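Local coordinates for protein deseasin MCP-01 (Pseudoalteromonas sp., PDB 3VV3) that degrades collagen as a serine protease of the subtilisin family, hydrolysing peptide bonds with its catalytic domain, at the interface of chains A and B. Coordinates in Å, arbitrary orientation; residue numbers count along the deposited sequence, not the author numbering. Chains: chain A/B, Deseasin MCP-01.

The interface of chains A and B. Residues chain A 229, 231, 237, 252-253, 267; chain B 140-143.
A loop of chain B, B:Ala140 to B:Thr143, pushes its aspartate tip against A:Arg231 and against the loop residues A:Ser252 and A:Gly253, which lead into strand 254-258 of chain A. The patch is part of a two-fold interface between subtilisin-type catalytic domains, which may be a crystal contact rather than a biological dimer. A:Arg231 and B:Asp141 meet tip to tip: guanidinium NH1 gives a nearly straight salt-bridging hydrogen bond to carboxylate OD2 at 2.9 Å, arriving nearly along the C-O bond, with the two planes 28° apart. NH2 of A:Arg231 donates to the hydroxyl OG1 of B:Thr143 at 3.1 Å, and that oxygen lies almost in the guanidinium plane. From chain A's own side, OD2 of A:Asp229 lies above one guanidinium face near the rim, in a salt bridge 3.3 Å from NH2 of A:Arg231, and is likely to help fix the orientation of that group. With CG of B:Asp141 between the backbone N and the carbonyl carbon (chi1 75°), OD2 is turned towards A:Arg231 and OD1 towards its own loop, where N and OG1 of B:Thr143 both donate to it from the same face of the carboxylate and brace it. An alanine in place of B:Asp141 would probably leave NH1 of A:Arg231 without its charged mate and take from N and OG1 of B:Thr143 the acceptor they share, leaving the hydroxyl less firmly oriented. Beside the salt bridge, the CB of B:Asp141 packs 3.8 Å from CA of A:Gly253. Waters add further links: water 1 joins OD2 of B:Asp141 to the carbonyl of A:Ser252, while water 3 sits 2.6 Å from OG of A:Ser252 and 2.8 Å from the backbone O of B:Asp141.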
loop_
_atom_site.group_PDB
_atom_site.type_symbol
_atom_site.label_atom_id
_atom_site.label_comp_id
_atom_site.label_asym_id
_atom_site.label_seq_id
_atom_site.Cartn_x
_atom_site.Cartn_y
_atom_site.Cartn_z
ATOM N N ASP A 229 -5.478 -10.406 -11.922
ATOM C CA ASP A 229 -6.417 -9.328 -12.195
ATOM C C ASP A 229 -7.696 -9.808 -12.888
ATOM O O ASP A 229 -7.913 -11.012 -13.079
ATOM C CB ASP A 229 -5.749 -8.191 -12.994
ATOM C CG ASP A 229 -5.361 -8.604 -14.415
ATOM O OD1 ASP A 229 -5.939 -9.571 -14.958
ATOM O OD2 ASP A 229 -4.464 -7.945 -14.993
ATOM N N ARG A 231 -8.650 -9.802 -15.809
ATOM C CA ARG A 231 -8.470 -10.459 -17.105
ATOM C C ARG A 231 -7.755 -11.801 -16.934
ATOM O O ARG A 231 -7.372 -12.445 -17.912
ATOM C CB ARG A 231 -7.686 -9.568 -18.082
ATOM C CG ARG A 231 -8.448 -8.349 -18.582
ATOM C CD ARG A 231 -8.474 -7.245 -17.528
ATOM N NE ARG A 231 -7.208 -6.515 -17.458
ATOM C CZ ARG A 231 -6.793 -5.842 -16.389
ATOM N NH1 ARG A 231 -7.525 -5.839 -15.285
ATOM N NH2 ARG A 231 -5.632 -5.194 -16.418
ATOM N N PHE A 237 1.919 -5.644 -10.890
ATOM C CA PHE A 237 2.757 -5.424 -9.712
ATOM C C PHE A 237 3.232 -6.700 -9.021
ATOM O O PHE A 237 4.133 -6.649 -8.190
ATOM C CB PHE A 237 2.023 -4.547 -8.684
ATOM C CG PHE A 237 0.678 -5.094 -8.271
ATOM C CD1 PHE A 237 0.594 -6.145 -7.373
ATOM C CD2 PHE A 237 -0.494 -4.552 -8.781
ATOM C CE1 PHE A 237 -0.636 -6.665 -6.993
ATOM C CE2 PHE A 237 -1.750 -5.062 -8.400
ATOM C CZ PHE A 237 -1.816 -6.122 -7.505
ATOM N N SER A 252 -6.048 -7.504 -7.755
ATOM C CA SER A 252 -6.116 -6.202 -8.428
ATOM C C SER A 252 -7.505 -5.584 -8.288
ATOM O O SER A 252 -8.488 -6.136 -8.792
ATOM C CB SER A 252 -5.788 -6.341 -9.923
ATOM O OG SER A 252 -4.446 -6.739 -10.129
ATOM N N GLY A 253 -7.581 -4.439 -7.615
ATOM C CA GLY A 253 -8.835 -3.713 -7.487
ATOM C C GLY A 253 -9.867 -4.471 -6.673
ATOM O O GLY A 253 -10.960 -4.788 -7.159
ATOM N N SER A 267 -5.322 -2.612 -4.017
ATOM C CA SER A 267 -4.697 -3.610 -4.876
ATOM C C SER A 267 -3.387 -4.081 -4.268
ATOM O O SER A 267 -2.635 -3.287 -3.705
ATOM C CB SER A 267 -4.444 -3.039 -6.275
ATOM O OG SER A 267 -5.651 -2.578 -6.854
ATOM N N ALA B 140 -7.073 1.966 -11.872
ATOM C CA ALA B 140 -7.841 1.771 -10.651
ATOM C C ALA B 140 -7.508 0.451 -9.955
ATOM O O ALA B 140 -7.593 0.348 -8.726
ATOM C CB ALA B 140 -9.338 1.842 -10.959
ATOM N N ASP B 141 -7.153 -0.561 -10.735
ATOM C CA ASP B 141 -6.832 -1.874 -10.168
ATOM C C ASP B 141 -5.329 -2.104 -10.078
ATOM O O ASP B 141 -4.871 -3.242 -9.958
ATOM C CB ASP B 141 -7.496 -2.996 -10.969
ATOM C CG ASP B 141 -6.801 -3.268 -12.301
ATOM O OD1 ASP B 141 -5.982 -2.432 -12.749
ATOM O OD2 ASP B 141 -7.068 -4.334 -12.895
ATOM N N GLY B 142 -4.562 -1.019 -10.158
ATOM C CA GLY B 142 -3.119 -1.101 -10.014
ATOM C C GLY B 142 -2.333 -1.491 -11.256
ATOM O O GLY B 142 -1.114 -1.580 -11.206
ATOM N N THR B 143 -3.019 -1.729 -12.370
ATOM C CA THR B 143 -2.354 -2.119 -13.611
ATOM C C THR B 143 -1.499 -0.983 -14.166
ATOM O O THR B 143 -1.934 0.165 -14.214
ATOM C CB THR B 143 -3.380 -2.546 -14.682
ATOM O OG1 THR B 143 -4.133 -3.665 -14.195
ATOM C CG2 THR B 143 -2.679 -2.935 -15.973
HETATM O O HOH W 1 -8.657 -6.248 -11.801
HETATM O O HOH W 2 -6.785 -0.214 -6.189
HETATM O O HOH W 3 -3.081 -4.941 -11.378
#